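Local coordinates for protein glutaredoxin (Methanosarcina acetivorans, PDB 5CAX) that reduces protein disulfides with coenzyme M as the reductant, as a glutaredoxin-like methanoredoxin of a methanogenic archaeon, at residues A[17-22]-A[43-48]; A[25-30]-A[51-56]. One frame throughout, in Å; residues are numbered along the deposited sequence.

How the contacts relate
Contact 1 (17-22 with 43-48) and contact 2 (25-30 with 51-56) sit at the two ends of one strand pair, with about 20 Å between their centres. Both hold the neighbouring parallel strands 22-26 and 48-51. Contact 1 joins their entry ends and contact 2 their exit ends. Each is partly buried: I22, V45 and F47 are buried in contact 1, Y25 and V52 in contact 2. Both have a backbone bond between the strands. The rest of their chemistry differs. Contact 1 adds a bridging water and two aspartates with cadmium ions. Contact 2 adds an aspartate gripping a serine and a phenylalanine ring under that serine, beside the turn that leads to the metal-binding cysteine.

Contact 1: A[17-22]-A[43-48]; sequences IDRGKI and LGVDFE. With CD (cadmium ion), chain E; CD (cadmium ion), chain F.
I22 packs against both V45 and F47, and it has the largest surface buried in this contact. I22 CD1 comes 3.3 Å from D46 O and also touches V45 CG2, the side chains of I22 and V45 standing at about a right angle. I22 CB rests 3.5 Å from F47 CB. With CG1 of I22 anti to the carbonyl carbon (chi1 -41°), the long branch runs past D46 O to V45 CG2. L81 and L99 also touch I22, so this end belongs to the protein interior.

D46 has the next largest share. D46 N donates to I17 O at 3.2 Å, from above that carbonyl plane. A water donates to D46 O at 2.7 Å. The same water donates to G20 O and accepts from R19 N, so one molecule ties the loop to D46. I17 CG1 touches G44 O at 3.6 Å. G44, with positive phi, is the first residue past helix 31-43 to leave helical geometry, in a Schellman motif.

Here the chain enters two parallel strands of the thioredoxin-like sheet. E48 N donates to I22 O at 2.8 Å, in the carbonyl plane.

At the outer side the carboxylates of D18 and D46 lie side by side, their planes 53° apart. D18 OD1 binds one cadmium ion and D46 OD1 another, the latter at 2.6 Å. K12 NZ makes a long, weak ion pair with D46 OD2. Two like charges this close would probably repel each other, and the bound cadmium ions are likely to offset that repulsion.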
# COMPACT_ATOMS: atom_id res chain seq x y z
N ILE A 17 2.05 0.48 16.49
CA ILE A 17 0.83 1.27 16.65
C ILE A 17 -0.19 0.63 15.74
O ILE A 17 -0.22 0.84 14.52
CB ILE A 17 1.00 2.76 16.32
CG1 ILE A 17 2.08 3.38 17.20
CG2 ILE A 17 -0.32 3.48 16.52
CD1 ILE A 17 1.88 3.10 18.67
N ASP A 18 -1.06 -0.15 16.34
CA ASP A 18 -2.03 -0.86 15.56
C ASP A 18 -3.18 0.03 15.18
O ASP A 18 -3.92 0.52 16.03
CB ASP A 18 -2.50 -2.08 16.32
CG ASP A 18 -1.42 -3.09 16.40
OD1 ASP A 18 -1.10 -3.58 15.30
OD2 ASP A 18 -0.88 -3.39 17.51
N ARG A 19 -3.26 0.25 13.88
CA ARG A 19 -4.33 1.03 13.28
C ARG A 19 -4.97 0.23 12.16
O ARG A 19 -5.18 0.74 11.07
CB ARG A 19 -3.79 2.36 12.76
CG ARG A 19 -3.25 3.22 13.85
CD ARG A 19 -4.34 3.60 14.82
NE ARG A 19 -3.74 4.22 16.00
CZ ARG A 19 -3.53 5.52 16.15
NH1 ARG A 19 -3.87 6.37 15.19
NH2 ARG A 19 -2.97 5.97 17.26
N GLY A 20 -5.22 -1.05 12.42
CA GLY A 20 -5.91 -1.90 11.47
C GLY A 20 -5.00 -2.52 10.45
O GLY A 20 -3.79 -2.55 10.61
N LYS A 21 -5.59 -3.00 9.37
CA LYS A 21 -4.85 -3.64 8.30
C LYS A 21 -4.52 -2.63 7.18
O LYS A 21 -5.41 -2.06 6.54
CB LYS A 21 -5.66 -4.83 7.76
CG LYS A 21 -4.89 -5.79 6.88
CD LYS A 21 -5.73 -7.01 6.63
CE LYS A 21 -5.07 -7.94 5.66
NZ LYS A 21 -5.92 -9.10 5.41
N ILE A 22 -3.24 -2.37 7.02
CA ILE A 22 -2.79 -1.38 6.08
C ILE A 22 -1.81 -2.06 5.14
O ILE A 22 -0.76 -2.53 5.59
CB ILE A 22 -2.11 -0.18 6.74
CG1 ILE A 22 -2.84 0.24 8.02
CG2 ILE A 22 -1.95 0.94 5.73
CD1 ILE A 22 -2.13 1.28 8.83
N LEU A 43 4.64 7.98 9.91
CA LEU A 43 3.49 7.90 10.83
C LEU A 43 3.70 6.88 11.94
O LEU A 43 3.02 6.92 12.96
CB LEU A 43 2.21 7.58 10.06
CG LEU A 43 1.83 8.67 9.07
CD1 LEU A 43 0.77 8.18 8.10
CD2 LEU A 43 1.37 9.93 9.80
N GLY A 44 4.63 5.96 11.72
CA GLY A 44 4.99 5.00 12.73
C GLY A 44 3.92 3.97 12.92
O GLY A 44 3.79 3.42 14.01
N VAL A 45 3.10 3.76 11.89
CA VAL A 45 2.05 2.75 11.93
C VAL A 45 2.46 1.33 11.50
O VAL A 45 3.47 1.08 10.85
CB VAL A 45 0.84 3.18 11.07
CG1 VAL A 45 0.28 4.51 11.57
CG2 VAL A 45 1.22 3.23 9.59
N ASP A 46 1.64 0.38 11.93
CA ASP A 46 1.79 -1.01 11.56
C ASP A 46 1.17 -1.23 10.17
O ASP A 46 -0.02 -0.94 9.97
CB ASP A 46 1.11 -1.89 12.61
CG ASP A 46 1.65 -3.29 12.67
OD1 ASP A 46 2.69 -3.45 13.33
OD2 ASP A 46 1.05 -4.21 12.08
N PHE A 47 1.97 -1.70 9.21
CA PHE A 47 1.53 -1.94 7.83
C PHE A 47 2.40 -2.90 6.97
O PHE A 47 3.47 -3.34 7.35
CB PHE A 47 1.38 -0.60 7.10
CG PHE A 47 2.69 0.05 6.68
CD1 PHE A 47 3.09 0.02 5.35
CD2 PHE A 47 3.48 0.72 7.59
CE1 PHE A 47 4.27 0.62 4.95
CE2 PHE A 47 4.66 1.32 7.20
CZ PHE A 47 5.06 1.27 5.88
N GLU A 48 1.94 -3.20 5.77
CA GLU A 48 2.68 -4.07 4.87
C GLU A 48 2.88 -3.30 3.60
O GLU A 48 2.02 -2.48 3.25
CB GLU A 48 1.91 -5.36 4.56
CG GLU A 48 2.24 -6.55 5.48
CD GLU A 48 3.48 -7.33 5.09
OE1 GLU A 48 4.22 -6.91 4.18
OE2 GLU A 48 3.69 -8.42 5.65
CD CD E . 0.68 -5.31 16.06
CD CD F . 3.17 -5.97 12.98
O HOH W 1 -2.08 -1.18 11.72
O HOH W 2 0.87 -7.06 13.60

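Contact 2: A[25-30]-A[51-56]; sequences YGLSTC and FVDLLE. With CD (cadmium ion), chain G.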
# COMPACT_ATOMS: atom_id res chain seq x y z
N TYR A 25 0.40 -1.13 -2.08
CA TYR A 25 0.96 -1.67 -3.30
C TYR A 25 1.63 -0.55 -4.06
O TYR A 25 1.02 0.49 -4.31
CB TYR A 25 -0.12 -2.34 -4.15
CG TYR A 25 -0.75 -3.55 -3.47
CD1 TYR A 25 -0.38 -4.84 -3.83
CD2 TYR A 25 -1.70 -3.40 -2.46
CE1 TYR A 25 -0.94 -5.96 -3.21
CE2 TYR A 25 -2.27 -4.51 -1.83
CZ TYR A 25 -1.89 -5.78 -2.21
OH TYR A 25 -2.46 -6.87 -1.58
N GLY A 26 2.90 -0.74 -4.40
CA GLY A 26 3.61 0.29 -5.13
C GLY A 26 4.56 -0.24 -6.19
O GLY A 26 4.69 -1.45 -6.40
N LEU A 27 5.23 0.70 -6.87
CA LEU A 27 6.32 0.34 -7.78
C LEU A 27 7.61 0.88 -7.19
O LEU A 27 7.64 2.02 -6.73
CB LEU A 27 6.06 0.91 -9.17
CG LEU A 27 4.69 0.54 -9.75
CD1 LEU A 27 4.41 1.31 -11.04
CD2 LEU A 27 4.53 -0.97 -9.93
N SER A 28 8.66 0.06 -7.17
CA SER A 28 9.94 0.41 -6.51
C SER A 28 10.63 1.57 -7.23
O SER A 28 11.52 2.22 -6.67
CB SER A 28 10.89 -0.79 -6.44
OG SER A 28 11.52 -1.01 -7.68
N THR A 29 10.22 1.80 -8.46
CA THR A 29 10.87 2.76 -9.34
C THR A 29 10.12 4.08 -9.43
O THR A 29 10.39 4.88 -10.30
CB THR A 29 10.98 2.18 -10.76
OG1 THR A 29 9.67 1.90 -11.26
CG2 THR A 29 11.82 0.90 -10.76
N CYS A 30 9.14 4.28 -8.55
CA CYS A 30 8.35 5.49 -8.60
C CYS A 30 8.42 6.32 -7.31
O CYS A 30 8.27 5.79 -6.21
CB CYS A 30 6.90 5.16 -8.92
SG CYS A 30 5.92 6.64 -9.00
N PHE A 51 6.14 -4.18 -3.36
CA PHE A 51 6.64 -3.62 -4.61
C PHE A 51 6.40 -4.59 -5.77
O PHE A 51 7.20 -5.48 -6.04
CB PHE A 51 8.12 -3.27 -4.49
CG PHE A 51 8.38 -1.95 -3.83
CD1 PHE A 51 7.56 -0.85 -4.11
CD2 PHE A 51 9.40 -1.81 -2.90
CE1 PHE A 51 7.78 0.37 -3.50
CE2 PHE A 51 9.63 -0.60 -2.28
CZ PHE A 51 8.82 0.50 -2.58
N VAL A 52 5.29 -4.35 -6.47
CA VAL A 52 4.80 -5.20 -7.55
C VAL A 52 5.81 -5.39 -8.69
O VAL A 52 5.87 -6.45 -9.29
CB VAL A 52 3.45 -4.64 -8.10
CG1 VAL A 52 2.97 -5.48 -9.28
CG2 VAL A 52 2.38 -4.70 -6.98
N ASP A 53 6.60 -4.38 -9.01
CA ASP A 53 7.54 -4.55 -10.11
C ASP A 53 8.62 -5.59 -9.78
O ASP A 53 9.24 -6.16 -10.68
CB ASP A 53 8.20 -3.23 -10.49
CG ASP A 53 8.85 -2.54 -9.32
OD1 ASP A 53 8.24 -2.52 -8.24
OD2 ASP A 53 9.97 -2.00 -9.50
N LEU A 54 8.82 -5.84 -8.50
CA LEU A 54 9.89 -6.72 -8.05
C LEU A 54 9.40 -8.16 -7.83
O LEU A 54 10.19 -9.05 -7.48
CB LEU A 54 10.51 -6.17 -6.77
CG LEU A 54 11.24 -4.84 -6.87
CD1 LEU A 54 11.66 -4.47 -5.49
CD2 LEU A 54 12.44 -4.93 -7.77
N LEU A 55 8.10 -8.37 -7.97
CA LEU A 55 7.53 -9.69 -7.81
C LEU A 55 7.70 -10.59 -9.05
O LEU A 55 7.59 -10.13 -10.18
CB LEU A 55 6.05 -9.57 -7.45
CG LEU A 55 5.74 -8.97 -6.09
CD1 LEU A 55 4.22 -8.87 -5.91
CD2 LEU A 55 6.35 -9.86 -5.00
N GLU A 56 7.94 -11.88 -8.82
CA GLU A 56 7.95 -12.85 -9.91
C GLU A 56 6.61 -12.83 -10.64
O GLU A 56 5.61 -12.38 -10.08
CB GLU A 56 8.29 -14.25 -9.38
CG GLU A 56 9.70 -14.38 -8.79
CD GLU A 56 10.80 -14.00 -9.78
OE1 GLU A 56 10.83 -14.53 -10.91
OE2 GLU A 56 11.66 -13.16 -9.42
CD CD G . 3.54 5.43 -8.48
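S28 meets D53 through two hydrogen bonds, one to each carboxylate oxygen. The hydroxyl OG of S28 donates to D53 OD2 at 2.6 Å, on its syn lone pair. The amide N of S28 donates to D53 OD1 at 2.8 Å, nearly straight at 170° but from above the carboxylate plane. CG of D53 sits between its own backbone N and carbonyl carbon (chi1 54°), which places OD1 and OD2 against the amide and hydroxyl of S28. Replacing D53 with an alanine would probably leave both the amide and the hydroxyl of S28 without these acceptors and free the 27-30 turn to shift.

The F51 ring lies beneath the same serine. S28 CA stands over one face in a CH-pi contact, 3.8 Å from the ring centroid. G26 C meets the ring at its edge, in plane.

The contact lies where the chain runs off the C-terminal ends of the parallel strands 22-26 and 48-51 of the thioredoxin-like sheet. G26 forms a parallel bridge with F51, and V52 N donates to G26 O at 3.0 Å. Beyond it, 52-54 makes a short 3-10 segment, and 27-30 makes a type I turn to C30, the N-cap of the next helix. C30 SG binds a cadmium ion at 2.7 Å. F76 O binds the same ion, and C33 is also counted to the metal site.

On the inner side V52 CG2 approaches the Y25 ring at its edge, 4.2 Å from CD1 of Y25. L27 CD2 reaches V52 CB at the same distance.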